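PDB 6ZJK: ribonucleoside-diphosphate reductase subunit beta from Clostridium botulinum, which probably supplies the radical that its partner catalytic subunit needs to reduce ribonucleoside diphosphates to their deoxy forms, using a pair of bound iron ions. Local coordinates for residues Ile76-Phe85 with Gly222-Tyr233. Residues are numbered along the deposited sequence; the frame is centred on the assembly and turned at random.
Sequences ISLNEDIKQF and GKMTATSTIFKY
Helix 225-255, one of the long helices of the ribonucleotide reductase R2 helical bundle, is held at its N-terminal end by Asp-81 of the short helix 79-84. CG of Asp-81 sits anti to the carbonyl carbon (chi1 -65°), which aims the carboxylate across at the backbone N-H groups there. Asp-81 OD1 takes Ala-226 N at 3.0 Å on the syn side, near the carboxylate plane. Asp-81 OD2 accepts twice: from Thr-227 N, also syn but 30° out of plane, and from Thr-227 OG1 at 2.7 Å, nearly in line with the C-O bond. The buried Asp-81 is probably kept ionised by the helix dipole and these three donors.

One turn on, the extended side chain of Gln-84 binds the loop before the helix at both ends of its amide: Gln-84 NE2 donates to Gly-222 O (2.8 Å), while OE1 receives Met-224 N from above the carbonyl plane at 3.3 Å. Met-224 is bent at chi2 and chi3, which brings CE to the ring edge of Phe-85, 3.9 Å from CD1. Farther along helix 225-255, Leu-78 CD2 rests on Ala-226 CB at 3.7 Å, and Ile-76 CD1 touches Ile-230 CG1 and Tyr-233 CE2. Helix 124-151 touches Leu-78, Phe-85 and Ile-230; helix 190-220 meets Ser-228 and Phe-231.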
# COMPACT_ATOMS: atom_id res chain seq x y z
N ILE A 76 13.05 10.99 14.01
CA ILE A 76 12.95 11.13 15.43
C ILE A 76 14.25 10.66 16.04
O ILE A 76 14.59 9.55 15.92
CB ILE A 76 11.79 10.31 15.96
CG1 ILE A 76 10.48 10.90 15.49
CG2 ILE A 76 11.81 10.29 17.45
CD1 ILE A 76 9.43 9.87 15.30
N SER A 77 14.94 11.52 16.73
CA SER A 77 16.25 11.12 17.24
C SER A 77 16.13 10.25 18.49
O SER A 77 15.37 10.55 19.41
CB SER A 77 17.07 12.35 17.58
OG SER A 77 18.04 12.01 18.54
N LEU A 78 17.01 9.24 18.52
CA LEU A 78 17.09 8.24 19.58
C LEU A 78 18.30 8.47 20.48
O LEU A 78 18.70 7.56 21.23
CB LEU A 78 17.13 6.82 19.00
CG LEU A 78 15.83 6.35 18.33
CD1 LEU A 78 15.92 4.90 17.84
CD2 LEU A 78 14.62 6.53 19.27
N ASN A 79 18.94 9.64 20.39
CA ASN A 79 20.23 9.85 21.04
C ASN A 79 20.14 9.59 22.54
O ASN A 79 21.08 9.04 23.12
CB ASN A 79 20.72 11.27 20.78
CG ASN A 79 21.38 11.42 19.42
OD1 ASN A 79 21.37 10.50 18.59
ND2 ASN A 79 21.95 12.59 19.18
N GLU A 80 19.02 9.94 23.18
CA GLU A 80 18.89 9.71 24.61
C GLU A 80 18.68 8.23 24.92
O GLU A 80 19.19 7.72 25.92
CB GLU A 80 17.73 10.54 25.20
CG GLU A 80 18.03 12.03 25.33
CD GLU A 80 19.31 12.29 26.11
OE1 GLU A 80 19.41 11.84 27.27
OE2 GLU A 80 20.22 12.94 25.55
N ASP A 81 17.96 7.52 24.05
CA ASP A 81 17.74 6.09 24.27
C ASP A 81 19.01 5.27 24.08
O ASP A 81 19.17 4.22 24.72
CB ASP A 81 16.65 5.57 23.32
CG ASP A 81 15.27 6.20 23.60
OD1 ASP A 81 15.21 7.32 24.16
OD2 ASP A 81 14.25 5.54 23.30
N ILE A 82 19.94 5.73 23.23
CA ILE A 82 21.22 5.02 23.09
C ILE A 82 21.95 4.97 24.42
O ILE A 82 22.47 3.92 24.82
CB ILE A 82 22.08 5.70 22.01
CG1 ILE A 82 21.37 5.63 20.64
CG2 ILE A 82 23.42 5.03 21.94
CD1 ILE A 82 22.08 6.37 19.53
N LYS A 83 21.95 6.08 25.16
CA LYS A 83 22.70 6.03 26.41
C LYS A 83 21.96 5.22 27.47
O LYS A 83 22.58 4.46 28.23
CB LYS A 83 22.92 7.45 26.93
CG LYS A 83 23.15 8.54 25.87
CD LYS A 83 24.09 9.62 26.42
CE LYS A 83 23.67 11.04 26.04
NZ LYS A 83 24.71 12.07 26.30
N GLN A 84 20.63 5.15 27.45
CA GLN A 84 19.87 4.50 28.53
C GLN A 84 19.72 3.00 28.34
O GLN A 84 19.51 2.28 29.32
CB GLN A 84 18.49 5.13 28.62
CG GLN A 84 18.54 6.63 28.77
CD GLN A 84 17.18 7.24 28.99
OE1 GLN A 84 16.33 7.25 28.10
NE2 GLN A 84 16.98 7.78 30.19
N PHE A 85 19.75 2.51 27.09
CA PHE A 85 19.55 1.08 26.85
C PHE A 85 20.46 0.15 27.65
O PHE A 85 19.98 -0.91 28.09
CB PHE A 85 19.70 0.80 25.34
CG PHE A 85 19.26 -0.58 24.94
CD1 PHE A 85 17.91 -0.88 24.79
CD2 PHE A 85 20.19 -1.58 24.72
CE1 PHE A 85 17.50 -2.15 24.43
CE2 PHE A 85 19.78 -2.85 24.35
CZ PHE A 85 18.44 -3.13 24.20
N GLY A 222 11.10 7.79 32.82
CA GLY A 222 12.31 8.39 32.28
C GLY A 222 13.20 7.46 31.47
O GLY A 222 14.34 7.84 31.16
N LYS A 223 12.74 6.26 31.13
CA LYS A 223 13.52 5.26 30.41
C LYS A 223 12.96 5.10 28.99
O LYS A 223 11.75 4.93 28.81
CB LYS A 223 13.51 3.93 31.17
CG LYS A 223 14.16 3.99 32.58
CD LYS A 223 13.83 2.77 33.48
CE LYS A 223 14.52 2.87 34.86
NZ LYS A 223 13.99 1.92 35.91
N MET A 224 13.85 5.15 27.99
CA MET A 224 13.49 4.95 26.58
C MET A 224 12.40 5.91 26.12
O MET A 224 11.39 5.50 25.55
CB MET A 224 13.06 3.50 26.31
CG MET A 224 14.07 2.47 26.80
SD MET A 224 15.76 2.61 26.13
CE MET A 224 15.50 2.13 24.41
N THR A 225 12.61 7.21 26.37
CA THR A 225 11.56 8.19 26.09
C THR A 225 11.33 8.38 24.60
O THR A 225 10.18 8.55 24.16
CB THR A 225 11.91 9.53 26.73
OG1 THR A 225 13.29 9.78 26.53
CG2 THR A 225 11.67 9.47 28.23
N ALA A 226 12.39 8.36 23.78
CA ALA A 226 12.18 8.61 22.36
C ALA A 226 11.60 7.39 21.65
O ALA A 226 10.90 7.54 20.65
CB ALA A 226 13.48 9.03 21.69
N THR A 227 11.87 6.19 22.16
CA THR A 227 11.14 5.01 21.71
C THR A 227 9.64 5.19 21.96
O THR A 227 8.81 4.79 21.14
CB THR A 227 11.73 3.78 22.41
OG1 THR A 227 13.06 3.54 21.90
CG2 THR A 227 10.90 2.53 22.19
N SER A 228 9.29 5.84 23.06
CA SER A 228 7.88 6.05 23.36
C SER A 228 7.27 7.04 22.37
O SER A 228 6.16 6.83 21.89
CB SER A 228 7.74 6.52 24.81
OG SER A 228 6.52 7.19 25.05
N THR A 229 8.02 8.09 21.98
CA THR A 229 7.55 9.01 20.95
C THR A 229 7.22 8.29 19.65
O THR A 229 6.16 8.53 19.05
CB THR A 229 8.57 10.13 20.73
OG1 THR A 229 8.70 10.87 21.96
CG2 THR A 229 8.10 11.07 19.64
N ILE A 230 8.09 7.39 19.20
CA ILE A 230 7.74 6.58 18.03
C ILE A 230 6.42 5.83 18.26
O ILE A 230 5.56 5.81 17.37
CB ILE A 230 8.89 5.61 17.68
CG1 ILE A 230 10.08 6.39 17.12
CG2 ILE A 230 8.45 4.57 16.67
CD1 ILE A 230 11.33 5.52 16.81
N PHE A 231 6.21 5.26 19.46
CA PHE A 231 4.98 4.50 19.66
C PHE A 231 3.74 5.40 19.71
O PHE A 231 2.65 4.94 19.38
CB PHE A 231 5.08 3.60 20.91
CG PHE A 231 5.75 2.28 20.61
CD1 PHE A 231 5.04 1.27 19.96
CD2 PHE A 231 7.11 2.08 20.88
CE1 PHE A 231 5.67 0.06 19.61
CE2 PHE A 231 7.75 0.87 20.55
CZ PHE A 231 7.03 -0.14 19.91
N LYS A 232 3.87 6.68 20.10
CA LYS A 232 2.74 7.59 19.99
C LYS A 232 2.31 7.79 18.54
O LYS A 232 1.12 7.92 18.25
CB LYS A 232 3.06 8.94 20.63
CG LYS A 232 3.19 8.92 22.15
CD LYS A 232 3.65 10.27 22.64
CE LYS A 232 3.83 10.30 24.14
NZ LYS A 232 4.16 11.66 24.65
N TYR A 233 3.28 7.84 17.62
CA TYR A 233 2.91 7.99 16.21
C TYR A 233 2.20 6.75 15.70
O TYR A 233 1.20 6.84 14.96
CB TYR A 233 4.15 8.30 15.36
CG TYR A 233 4.55 9.75 15.41
CD1 TYR A 233 3.95 10.69 14.56
CD2 TYR A 233 5.52 10.19 16.30
CE1 TYR A 233 4.31 12.02 14.60
CE2 TYR A 233 5.89 11.53 16.34
CZ TYR A 233 5.29 12.43 15.48
OH TYR A 233 5.66 13.76 15.52